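Local coordinates for protein transcriptional regulators (LACI-FAMILY TRANSCRIPTIONAL REGULATORY PROTEIN) (Corynebacterium glutamicum, PDB 3GYB) that probably acts as a LacI-family transcription factor that binds regulatory DNA, and carries a periplasmic-binding-protein-like domain of the kind that senses small effectors, at the magnesium ion site and the interface of chains A and B. Sequence-based numbering; all coordinates share one arbitrary frame. Chains: chain A/B, Transcriptional regulators (LACI-FAMILY TRANSCRIPTIONAL REGULATORY PROTEIN).

Contact 1: the magnesium ion site. Residues chain A 19, 22, 212-214, 228-231. With MG (magnesium ion), chain C.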
ATOM      1  N   TRP A  19       0.081   6.417  -1.307  1.00 13.98           N
ATOM      2  CA  TRP A  19      -0.327   7.694  -1.886  1.00 12.53           C
ATOM      3  C   TRP A  19       0.048   7.811  -3.370  1.00 12.59           C
ATOM      4  O   TRP A  19      -0.642   8.473  -4.153  1.00 12.23           O
ATOM      5  CB  TRP A  19       0.334   8.856  -1.131  1.00 13.40           C
ATOM      6  CG  TRP A  19       1.753   9.121  -1.573  1.00 12.24           C
ATOM      7  CD1 TRP A  19       2.876   8.434  -1.204  1.00 13.88           C
ATOM      8  CD2 TRP A  19       2.178  10.091  -2.540  1.00 12.11           C
ATOM      9  NE1 TRP A  19       3.972   8.914  -1.885  1.00 13.93           N
ATOM     10  CE2 TRP A  19       3.571   9.931  -2.711  1.00 12.66           C
ATOM     11  CE3 TRP A  19       1.513  11.079  -3.279  1.00 12.95           C
ATOM     12  CZ2 TRP A  19       4.312  10.721  -3.596  1.00 13.83           C
ATOM     13  CZ3 TRP A  19       2.251  11.867  -4.158  1.00 15.64           C
ATOM     14  CH2 TRP A  19       3.636  11.682  -4.308  1.00 13.46           C
ATOM     15  N   ASP A  22      -2.028   5.666  -7.617  1.00 13.27           N
ATOM     16  CA  ASP A  22      -2.742   6.178  -8.781  1.00 11.91           C
ATOM     17  C   ASP A  22      -1.964   7.279  -9.504  1.00 12.16           C
ATOM     18  O   ASP A  22      -2.291   7.634 -10.637  1.00 13.85           O
ATOM     19  CB  ASP A  22      -4.177   6.628  -8.429  1.00 11.96           C
ATOM     20  CG  ASP A  22      -4.233   7.730  -7.392  1.00 14.00           C
ATOM     21  OD1 ASP A  22      -3.262   8.496  -7.263  1.00 13.80           O
ATOM     22  OD2 ASP A  22      -5.286   7.838  -6.717  1.00 13.66           O
ATOM     23  N   ASP A 212      -4.935  12.442   0.915  1.00 11.23           N
ATOM     24  CA  ASP A 212      -4.373  11.613  -0.161  1.00 10.78           C
ATOM     25  C   ASP A 212      -5.396  10.776  -0.917  1.00 11.75           C
ATOM     26  O   ASP A 212      -5.191  10.473  -2.076  1.00 11.75           O
ATOM     27  CB  ASP A 212      -3.294  10.632   0.331  1.00 12.07           C
ATOM     28  CG  ASP A 212      -1.990  11.314   0.698  1.00 13.98           C
ATOM     29  OD1 ASP A 212      -1.821  12.510   0.381  1.00 14.92           O
ATOM     30  OD2 ASP A 212      -1.133  10.637   1.304  1.00 14.05           O
ATOM     31  N   ASN A 213      -6.498  10.408  -0.277  1.00 12.23           N
ATOM     32  CA  ASN A 213      -7.485   9.535  -0.917  1.00 12.70           C
ATOM     33  C   ASN A 213      -6.790   8.299  -1.487  1.00 13.46           C
ATOM     34  O   ASN A 213      -6.936   7.953  -2.671  1.00 12.18           O
ATOM     35  CB  ASN A 213      -8.261  10.230  -2.036  1.00 13.20           C
ATOM     36  CG  ASN A 213      -9.415   9.366  -2.536  1.00 14.50           C
ATOM     37  OD1 ASN A 213     -10.110   8.746  -1.733  1.00 13.68           O
ATOM     38  ND2 ASN A 213      -9.617   9.316  -3.850  1.00 13.67           N
ATOM     39  N   THR A 214      -6.020   7.649  -0.623  1.00 12.54           N
ATOM     40  CA  THR A 214      -5.298   6.428  -0.963  1.00 12.06           C
ATOM     41  C   THR A 214      -6.324   5.332  -1.227  1.00 13.30           C
ATOM     42  O   THR A 214      -7.492   5.465  -0.858  1.00 12.87           O
ATOM     43  CB  THR A 214      -4.454   5.937   0.222  1.00 13.46           C
ATOM     44  OG1 THR A 214      -5.302   5.811   1.373  1.00 13.65           O
ATOM     45  CG2 THR A 214      -3.314   6.889   0.524  1.00 12.18           C
ATOM     46  N   ASP A 228      -8.723  14.797  -1.279  1.00 14.24           N
ATOM     47  CA  ASP A 228      -8.186  14.271  -2.526  1.00 13.98           C
ATOM     48  C   ASP A 228      -7.021  15.191  -2.899  1.00 14.36           C
ATOM     49  O   ASP A 228      -7.213  16.397  -3.060  1.00 14.27           O
ATOM     50  CB  ASP A 228      -9.266  14.325  -3.611  1.00 15.30           C
ATOM     51  CG  ASP A 228      -8.870  13.596  -4.878  1.00 17.54           C
ATOM     52  OD1 ASP A 228      -7.661  13.431  -5.132  1.00 15.57           O
ATOM     53  OD2 ASP A 228      -9.785  13.200  -5.633  1.00 19.37           O
ATOM     54  N   ASP A 229      -5.815  14.632  -3.003  1.00 12.60           N
ATOM     55  CA  ASP A 229      -4.634  15.420  -3.354  1.00 11.90           C
ATOM     56  C   ASP A 229      -4.457  15.483  -4.872  1.00 12.61           C
ATOM     57  O   ASP A 229      -3.404  15.896  -5.368  1.00 13.99           O
ATOM     58  CB  ASP A 229      -3.374  14.816  -2.708  1.00 11.81           C
ATOM     59  CG  ASP A 229      -3.051  13.431  -3.242  1.00 11.65           C
ATOM     60  OD1 ASP A 229      -3.994  12.775  -3.712  1.00 10.84           O
ATOM     61  OD2 ASP A 229      -1.877  12.997  -3.189  1.00 13.44           O
ATOM     62  N   ASN A 230      -5.489  15.064  -5.598  1.00 12.20           N
ATOM     63  CA  ASN A 230      -5.471  15.065  -7.055  1.00 14.52           C
ATOM     64  C   ASN A 230      -4.207  14.381  -7.576  1.00 14.47           C
ATOM     65  O   ASN A 230      -3.576  14.861  -8.519  1.00 15.12           O
ATOM     66  CB  ASN A 230      -5.526  16.505  -7.580  1.00 17.42           C
ATOM     67  CG  ASN A 230      -6.223  16.610  -8.918  1.00 19.50           C
ATOM     68  OD1 ASN A 230      -6.142  15.702  -9.747  1.00 19.54           O
ATOM     69  ND2 ASN A 230      -6.908  17.729  -9.140  1.00 20.02           N
ATOM     70  N   SER A 231      -3.835  13.262  -6.961  1.00 13.04           N
ATOM     71  CA  SER A 231      -2.636  12.549  -7.383  1.00 12.49           C
ATOM     72  C   SER A 231      -2.750  12.044  -8.820  1.00 12.59           C
ATOM     73  O   SER A 231      -1.741  11.816  -9.481  1.00 13.06           O
ATOM     74  CB  SER A 231      -2.339  11.396  -6.420  1.00 12.95           C
ATOM     75  OG  SER A 231      -3.517  10.678  -6.118  1.00 12.63           O
TER
HETATM   76 MG    MG C   1      -4.313  10.708  -4.035  1.00 12.59          MG
HETATM   77  O   HOH W   1      -4.879   8.568  -4.334  1.00 12.26           O
HETATM   78  O   HOH W   2      -6.253  11.254  -4.853  1.00 12.77           O
HETATM   79  O   HOH W   3      -2.274  10.353  -3.250  1.00 11.69           O
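A magnesium ion sits in the cleft of the periplasmic-binding-protein-like fold of this LacI-family regulator, where effectors of the family usually bind. The ion may come from crystallisation. Its coordination is near octahedral, with protein oxygens and waters 1, 2 and 3 as ligands. A:Asp229 gives one carboxylate oxygen, OD1, at 2.1 Å from MG. Its CG lies between the backbone N and the carbonyl carbon (chi1 65°), which points the carboxylate at the ion. The other oxygen, OD2, stays 3.4 Å from MG and holds water 3. A:Asp212 binds through its backbone carbonyl O, 2.2 Å from MG, not through its carboxylate. The hydroxyl OG of A:Ser231, at the start of helix 231-246, is 2.2 Å from MG. This OG also donates to A:Asp22 OD1 over 2.5 Å and meets the syn lone pair. A:Asp22 is a second-shell residue: its OD2 lies 2.5 Å from water 1, which binds the ion. The backbone O of A:Asn213 shares that water. The backbone O of A:Trp19 grips water 3. A:Asp228 OD1 lies 2.6 Å from water 2 and accepts from A:Asn230 N, which approaches from above the carboxylate plane.

Contact 2: the interface of chains A and B. Residues chain A 7, 38-41, 59; chain B 7, 38-41, 46, 55, 58-59.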
ATOM      1  N   LEU A   7      13.523   4.504 -20.821  1.00 21.68           N
ATOM      2  CA  LEU A   7      13.269   4.206 -19.428  1.00 19.65           C
ATOM      3  C   LEU A   7      13.066   5.472 -18.610  1.00 18.56           C
ATOM      4  O   LEU A   7      13.779   6.460 -18.786  1.00 18.48           O
ATOM      5  CB  LEU A   7      14.442   3.413 -18.860  1.00 22.34           C
ATOM      6  CG  LEU A   7      14.547   1.927 -19.208  1.00 23.91           C
ATOM      7  CD1 LEU A   7      15.914   1.391 -18.773  1.00 25.52           C
ATOM      8  CD2 LEU A   7      13.415   1.164 -18.527  1.00 25.63           C
ATOM      9  N   LEU A  38       8.525   2.171 -17.169  1.00 13.60           N
ATOM     10  CA  LEU A  38       8.823   2.735 -15.855  1.00 12.48           C
ATOM     11  C   LEU A  38       9.402   1.748 -14.859  1.00 12.73           C
ATOM     12  O   LEU A  38       9.052   0.577 -14.864  1.00 12.60           O
ATOM     13  CB  LEU A  38       7.547   3.310 -15.237  1.00 12.63           C
ATOM     14  CG  LEU A  38       6.615   4.145 -16.117  1.00 15.16           C
ATOM     15  CD1 LEU A  38       5.388   4.540 -15.307  1.00 14.41           C
ATOM     16  CD2 LEU A  38       7.340   5.375 -16.630  1.00 15.88           C
ATOM     17  N   SER A  39      10.287   2.242 -13.997  1.00 12.50           N
ATOM     18  CA  SER A  39      10.875   1.419 -12.945  1.00 12.72           C
ATOM     19  C   SER A  39      10.909   2.287 -11.695  1.00 13.34           C
ATOM     20  O   SER A  39      11.214   3.481 -11.766  1.00 16.32           O
ATOM     21  CB  SER A  39      12.287   0.963 -13.314  1.00 13.63           C
ATOM     22  OG  SER A  39      12.735  -0.029 -12.400  1.00 18.55           O
ATOM     23  N   VAL A  40      10.588   1.689 -10.553  1.00 13.01           N
ATOM     24  CA  VAL A  40      10.535   2.419  -9.295  1.00 12.45           C
ATOM     25  C   VAL A  40      11.734   2.233  -8.374  1.00 12.31           C
ATOM     26  O   VAL A  40      12.248   1.127  -8.200  1.00 12.87           O
ATOM     27  CB  VAL A  40       9.249   2.046  -8.511  1.00 12.33           C
ATOM     28  CG1 VAL A  40       9.227   2.754  -7.165  1.00 13.30           C
ATOM     29  CG2 VAL A  40       8.015   2.440  -9.327  1.00 13.60           C
ATOM     30  N   ILE A  41      12.166   3.345  -7.790  1.00 12.06           N
ATOM     31  CA  ILE A  41      13.279   3.384  -6.848  1.00 13.72           C
ATOM     32  C   ILE A  41      12.680   3.959  -5.564  1.00 13.39           C
ATOM     33  O   ILE A  41      12.007   4.984  -5.608  1.00 13.91           O
ATOM     34  CB  ILE A  41      14.395   4.338  -7.348  1.00 14.45           C
ATOM     35  CG1 ILE A  41      14.994   3.816  -8.657  1.00 17.80           C
ATOM     36  CG2 ILE A  41      15.468   4.509  -6.271  1.00 16.26           C
ATOM     37  CD1 ILE A  41      15.793   2.536  -8.522  1.00 20.41           C
HETATM   38  N   MSE A  59      20.366   2.995 -14.232  1.00 24.79           N
HETATM   39  CA  MSE A  59      19.608   2.360 -15.303  1.00 23.98           C
HETATM   40  C   MSE A  59      19.674   3.213 -16.571  1.00 22.38           C
HETATM   41  O   MSE A  59      19.125   2.843 -17.608  1.00 22.23           O
HETATM   42  CB  MSE A  59      18.139   2.143 -14.880  1.00 27.09           C
HETATM   43  CG  MSE A  59      17.260   3.383 -14.907  1.00 29.60           C
HETATM   44 SE   MSE A  59      15.361   3.040 -14.531  1.00 34.31          SE
HETATM   45  CE  MSE A  59      14.772   2.464 -16.171  1.00 35.36           C
TER
ATOM     46  N   LEU B   7      23.008  -3.494 -10.692  1.00 23.99           N
ATOM     47  CA  LEU B   7      21.577  -3.264 -10.561  1.00 23.05           C
ATOM     48  C   LEU B   7      20.794  -4.571 -10.597  1.00 20.98           C
ATOM     49  O   LEU B   7      21.034  -5.434 -11.438  1.00 21.27           O
ATOM     50  CB  LEU B   7      21.117  -2.338 -11.689  1.00 23.53           C
ATOM     51  CG  LEU B   7      19.744  -1.678 -11.610  1.00 28.56           C
ATOM     52  CD1 LEU B   7      19.623  -0.829 -10.352  1.00 28.07           C
ATOM     53  CD2 LEU B   7      19.570  -0.811 -12.845  1.00 29.06           C
ATOM     54  N   LEU B  38      18.588  -1.851  -6.068  1.00 16.17           N
ATOM     55  CA  LEU B  38      17.366  -2.470  -6.577  1.00 15.63           C
ATOM     56  C   LEU B  38      16.375  -1.493  -7.186  1.00 15.06           C
ATOM     57  O   LEU B  38      16.218  -0.373  -6.715  1.00 15.54           O
ATOM     58  CB  LEU B  38      16.653  -3.222  -5.446  1.00 17.32           C
ATOM     59  CG  LEU B  38      17.236  -4.516  -4.865  1.00 20.13           C
ATOM     60  CD1 LEU B  38      18.712  -4.383  -4.580  1.00 24.04           C
ATOM     61  CD2 LEU B  38      16.463  -4.853  -3.589  1.00 21.48           C
ATOM     62  N   SER B  39      15.698  -1.937  -8.236  1.00 14.77           N
ATOM     63  CA  SER B  39      14.677  -1.121  -8.883  1.00 15.55           C
ATOM     64  C   SER B  39      13.515  -2.071  -9.140  1.00 15.99           C
ATOM     65  O   SER B  39      13.720  -3.244  -9.456  1.00 17.08           O
ATOM     66  CB  SER B  39      15.193  -0.538 -10.193  1.00 17.97           C
ATOM     67  OG  SER B  39      15.302  -1.546 -11.172  1.00 25.14           O
ATOM     68  N   VAL B  40      12.297  -1.567  -9.007  1.00 14.94           N
ATOM     69  CA  VAL B  40      11.117  -2.401  -9.177  1.00 14.25           C
ATOM     70  C   VAL B  40      10.331  -2.195 -10.466  1.00 13.56           C
ATOM     71  O   VAL B  40      10.187  -1.077 -10.956  1.00 14.81           O
ATOM     72  CB  VAL B  40      10.163  -2.203  -7.971  1.00 13.42           C
ATOM     73  CG1 VAL B  40       8.849  -2.944  -8.190  1.00 16.29           C
ATOM     74  CG2 VAL B  40      10.843  -2.699  -6.698  1.00 14.49           C
ATOM     75  N   ILE B  41       9.831  -3.305 -11.001  1.00 12.84           N
ATOM     76  CA  ILE B  41       9.009  -3.309 -12.204  1.00 13.56           C
ATOM     77  C   ILE B  41       7.746  -4.087 -11.861  1.00 13.84           C
ATOM     78  O   ILE B  41       7.829  -5.181 -11.307  1.00 13.38           O
ATOM     79  CB  ILE B  41       9.741  -3.992 -13.381  1.00 16.24           C
ATOM     80  CG1 ILE B  41      10.864  -3.069 -13.867  1.00 19.05           C
ATOM     81  CG2 ILE B  41       8.754  -4.317 -14.511  1.00 16.30           C
ATOM     82  CD1 ILE B  41      11.562  -3.535 -15.105  1.00 22.99           C
ATOM     83  N   SER B  46       4.422  -0.460 -15.300  1.00 14.65           N
ATOM     84  CA  SER B  46       5.765  -0.330 -15.857  1.00 13.91           C
ATOM     85  C   SER B  46       5.834  -0.347 -17.382  1.00 15.84           C
ATOM     86  O   SER B  46       6.767   0.204 -17.969  1.00 15.85           O
ATOM     87  CB  SER B  46       6.677  -1.419 -15.286  1.00 14.04           C
ATOM     88  OG  SER B  46       7.070  -1.091 -13.961  1.00 14.96           O
ATOM     89  N   SER B  55      11.208  -4.910 -19.867  1.00 19.69           N
ATOM     90  CA  SER B  55      11.420  -3.653 -19.157  1.00 19.25           C
ATOM     91  C   SER B  55      12.632  -3.826 -18.241  1.00 19.93           C
ATOM     92  O   SER B  55      13.488  -2.947 -18.153  1.00 19.66           O
ATOM     93  CB  SER B  55      10.196  -3.295 -18.311  1.00 18.91           C
ATOM     94  OG  SER B  55       9.062  -3.046 -19.123  1.00 17.50           O
ATOM     95  N   SER B  58      15.991  -3.635 -20.061  1.00 26.28           N
ATOM     96  CA  SER B  58      16.394  -2.330 -20.568  1.00 26.00           C
ATOM     97  C   SER B  58      17.316  -1.558 -19.638  1.00 26.24           C
ATOM     98  O   SER B  58      17.972  -0.606 -20.069  1.00 25.58           O
ATOM     99  CB  SER B  58      15.175  -1.465 -20.894  1.00 27.76           C
ATOM    100  OG  SER B  58      14.361  -1.250 -19.761  1.00 29.84           O
HETATM  101  N   MSE B  59      17.385  -1.965 -18.373  1.00 25.01           N
HETATM  102  CA  MSE B  59      18.250  -1.286 -17.430  1.00 25.48           C
HETATM  103  C   MSE B  59      19.581  -2.028 -17.331  1.00 23.76           C
HETATM  104  O   MSE B  59      20.466  -1.623 -16.577  1.00 24.31           O
HETATM  105  CB  MSE B  59      17.587  -1.197 -16.035  1.00 28.00           C
HETATM  106  CG  MSE B  59      17.641  -2.476 -15.196  1.00 30.91           C
HETATM  107 SE   MSE B  59      16.975  -2.250 -13.362  1.00 40.55          SE
HETATM  108  CE  MSE B  59      15.244  -1.635 -13.888  1.00 29.15           C
TER
HETATM  109  O   HOH W   4      20.187   0.853 -19.432  1.00 25.54           O
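The backbones of A:Val40 and B:Val40 pair as an antiparallel beta bridge across the two-fold interface, probably part of the dimer contact usual in LacI-family regulators. A:Val40 N donates to B:Val40 O at 2.8 Å, in the carbonyl plane and on a lone pair. B:Val40 N returns the bond to A:Val40 O, also at 2.8 Å and nearly straight (170° at H). B:Val40 O takes a second donor, A:Ser39 OG, at 3.1 Å. This hydroxyl stands above the carbonyl plane, with OG anti to its own backbone N (chi1 -169°). B:Ser39 OG turns differently, between N and the carbonyl carbon (chi1 72°), and makes a weak bond to A:Ser39 OG. Beside the bridge, A:Leu38 N donates to B:Ser46 O at 2.8 Å, while B:Ser46 OG donates to A:Leu38 O from above its plane. Apolar packing flanks the polar core. A:Ile41 CD1 reaches B:Ser39 CB at 3.6 Å. The selenomethionines A:Met59 and B:Met59 meet through their CB atoms, also at 3.6 Å. A:Leu7 sets its CD1 methyl against B:Ser58 CB at 3.6 Å. Further out, B:Ser58 OG is anchored to B:Ser55 O, and water 4 joins A:Met59 O to B:Ser58 O. The bridge joins strand 37-41 of each chain, with strand 7-12 and the segment after helix 52-57 packed alongside.

Contact 3: the interface of chains A and B. Residues chain A 15, 20-21, 24, 40; chain B 15-16, 20.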
ATOM      1  N   TYR A  15       6.966   2.033   0.041  1.00 14.79           N
ATOM      2  CA  TYR A  15       5.898   1.229  -0.548  1.00 14.46           C
ATOM      3  C   TYR A  15       4.717   1.066   0.411  1.00 13.72           C
ATOM      4  O   TYR A  15       3.603   0.759  -0.019  1.00 16.19           O
ATOM      5  CB  TYR A  15       6.435  -0.152  -0.947  1.00 15.21           C
ATOM      6  CG  TYR A  15       7.194  -0.150  -2.255  1.00 19.74           C
ATOM      7  CD1 TYR A  15       6.527   0.070  -3.461  1.00 22.01           C
ATOM      8  CD2 TYR A  15       8.573  -0.342  -2.290  1.00 23.58           C
ATOM      9  CE1 TYR A  15       7.215   0.102  -4.670  1.00 23.67           C
ATOM     10  CE2 TYR A  15       9.276  -0.309  -3.500  1.00 24.39           C
ATOM     11  CZ  TYR A  15       8.584  -0.086  -4.682  1.00 23.70           C
ATOM     12  OH  TYR A  15       9.255  -0.042  -5.881  1.00 27.50           O
ATOM     13  N   PHE A  20       1.138   7.152  -3.743  1.00 12.83           N
ATOM     14  CA  PHE A  20       1.689   7.205  -5.097  1.00 11.89           C
ATOM     15  C   PHE A  20       1.085   6.264  -6.137  1.00 12.61           C
ATOM     16  O   PHE A  20       1.325   6.430  -7.334  1.00 12.44           O
ATOM     17  CB  PHE A  20       3.185   6.913  -5.020  1.00 13.40           C
ATOM     18  CG  PHE A  20       3.488   5.489  -4.634  1.00 13.91           C
ATOM     19  CD1 PHE A  20       3.569   4.494  -5.605  1.00 13.87           C
ATOM     20  CD2 PHE A  20       3.611   5.130  -3.295  1.00 15.17           C
ATOM     21  CE1 PHE A  20       3.761   3.159  -5.247  1.00 14.56           C
ATOM     22  CE2 PHE A  20       3.803   3.794  -2.928  1.00 14.71           C
ATOM     23  CZ  PHE A  20       3.877   2.811  -3.906  1.00 14.25           C
ATOM     24  N   ILE A  21       0.313   5.280  -5.694  1.00 13.09           N
ATOM     25  CA  ILE A  21      -0.241   4.302  -6.620  1.00 13.02           C
ATOM     26  C   ILE A  21      -1.004   4.844  -7.825  1.00 12.67           C
ATOM     27  O   ILE A  21      -0.654   4.517  -8.963  1.00 14.02           O
ATOM     28  CB  ILE A  21      -1.094   3.257  -5.868  1.00 12.77           C
ATOM     29  CG1 ILE A  21      -0.195   2.488  -4.886  1.00 14.24           C
ATOM     30  CG2 ILE A  21      -1.724   2.281  -6.858  1.00 14.12           C
ATOM     31  CD1 ILE A  21      -0.904   1.383  -4.116  1.00 16.93           C
ATOM     32  N   ILE A  24       1.297   6.939 -10.178  1.00 12.66           N
ATOM     33  CA  ILE A  24       2.113   6.168 -11.109  1.00 13.33           C
ATOM     34  C   ILE A  24       1.233   5.613 -12.220  1.00 13.59           C
ATOM     35  O   ILE A  24       1.654   5.537 -13.374  1.00 13.49           O
ATOM     36  CB  ILE A  24       2.849   5.008 -10.401  1.00 15.15           C
ATOM     37  CG1 ILE A  24       3.849   5.575  -9.389  1.00 17.66           C
ATOM     38  CG2 ILE A  24       3.587   4.150 -11.427  1.00 17.67           C
ATOM     39  CD1 ILE A  24       4.743   4.519  -8.758  1.00 20.28           C
ATOM     40  N   VAL A  40      10.588   1.689 -10.553  1.00 13.01           N
ATOM     41  CA  VAL A  40      10.535   2.419  -9.295  1.00 12.45           C
ATOM     42  C   VAL A  40      11.734   2.233  -8.374  1.00 12.31           C
ATOM     43  O   VAL A  40      12.248   1.127  -8.200  1.00 12.87           O
ATOM     44  CB  VAL A  40       9.249   2.046  -8.511  1.00 12.33           C
ATOM     45  CG1 VAL A  40       9.227   2.754  -7.165  1.00 13.30           C
ATOM     46  CG2 VAL A  40       8.015   2.440  -9.327  1.00 13.60           C
TER
ATOM     47  N   TYR B  15       1.345  -2.904  -6.795  1.00 14.76           N
ATOM     48  CA  TYR B  15       1.736  -2.128  -5.617  1.00 13.92           C
ATOM     49  C   TYR B  15       0.605  -2.118  -4.583  1.00 14.75           C
ATOM     50  O   TYR B  15       0.838  -1.861  -3.402  1.00 15.44           O
ATOM     51  CB  TYR B  15       2.075  -0.681  -6.008  1.00 15.68           C
ATOM     52  CG  TYR B  15       3.210  -0.546  -7.008  1.00 18.55           C
ATOM     53  CD1 TYR B  15       4.480  -1.041  -6.725  1.00 22.89           C
ATOM     54  CD2 TYR B  15       3.004   0.070  -8.242  1.00 21.19           C
ATOM     55  CE1 TYR B  15       5.518  -0.930  -7.647  1.00 23.31           C
ATOM     56  CE2 TYR B  15       4.035   0.185  -9.170  1.00 22.58           C
ATOM     57  CZ  TYR B  15       5.287  -0.319  -8.868  1.00 23.44           C
ATOM     58  OH  TYR B  15       6.302  -0.241  -9.797  1.00 25.20           O
ATOM     59  N   SER B  16      -0.614  -2.399  -5.038  1.00 14.47           N
ATOM     60  CA  SER B  16      -1.794  -2.415  -4.174  1.00 16.04           C
ATOM     61  C   SER B  16      -1.859  -3.613  -3.235  1.00 16.07           C
ATOM     62  O   SER B  16      -2.627  -3.616  -2.270  1.00 16.61           O
ATOM     63  CB  SER B  16      -3.068  -2.362  -5.025  1.00 14.91           C
ATOM     64  OG  SER B  16      -3.164  -1.114  -5.692  1.00 21.72           O
ATOM     65  N   PHE B  20       4.686  -8.150  -0.907  1.00 12.93           N
ATOM     66  CA  PHE B  20       6.104  -8.066  -1.253  1.00 12.76           C
ATOM     67  C   PHE B  20       6.980  -7.123  -0.441  1.00 12.86           C
ATOM     68  O   PHE B  20       8.208  -7.193  -0.532  1.00 13.94           O
ATOM     69  CB  PHE B  20       6.239  -7.644  -2.713  1.00 13.30           C
ATOM     70  CG  PHE B  20       5.765  -6.244  -2.968  1.00 14.89           C
ATOM     71  CD1 PHE B  20       4.423  -5.984  -3.228  1.00 15.41           C
ATOM     72  CD2 PHE B  20       6.650  -5.171  -2.880  1.00 15.04           C
ATOM     73  CE1 PHE B  20       3.966  -4.673  -3.395  1.00 15.78           C
ATOM     74  CE2 PHE B  20       6.204  -3.860  -3.043  1.00 14.79           C
ATOM     75  CZ  PHE B  20       4.857  -3.613  -3.302  1.00 14.69           C
TER
HETATM   76  O   HOH W   5       3.361  -0.481  -2.723  1.00 27.49           O
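B:Tyr15 reaches across the two-fold interface from a loop and packs among aromatic and aliphatic side chains of chain A. Its CG is anti to the carbonyl carbon (chi1 -60°), which sends the ring into the partner. At the root, CB lies 4.1 Å from A:Ile21 CG1, and the two side chains cross obliquely. The next atom, CG, meets A:Phe20 CE1 at 4.1 Å, where the side chains cross at about a right angle. Along one flank of the ring, B:Tyr15 CE1 lies 3.6 Å from A:Tyr15 CE1, and CD1 touches the same atom. At the far end, CZ packs on A:Val40 CG2 at 3.9 Å, and the phenol OH points at the same methyl, tip to tip. The twin, A:Tyr15, presents a ring face to B:Phe20. These rings stand edge-to-face, with planes at 82° and centroids 5.5 Å apart. B:Phe20 brings CE2 over the rim of the tyrosine ring, near CG. A:Phe20 is backed within its own chain by A:Ile21 CG1 over one face and by A:Ile24 CG1 at its edge. A:Ile21 CD1 extends past the tyrosine root to B:Ser16. Direct polar bonds are absent from this patch. Instead, water 5 joins the two backbone carbonyls, 3.0 Å from A:Tyr15 O and 3.0 Å from B:Tyr15 O.

The centre of the C-alpha atoms of contact 3 lies about 13 Å from those of contact 1 and contact 2, which are about 23 Å apart. Contacts 2 and 3 share A:Val40: its backbone serves the strand bridge, and its side chain receives the partner's tyrosine. They are parts of one two-fold interface of the deposited assembly, probably the family's dimer contact. Contacts 1 and 3 are joined through 3-10 helix 18-20 and helix 21-31, which supply residues to both the ion site and the interface. A change in the cleft could therefore be felt at the chain contact, although the structure alone does not show this.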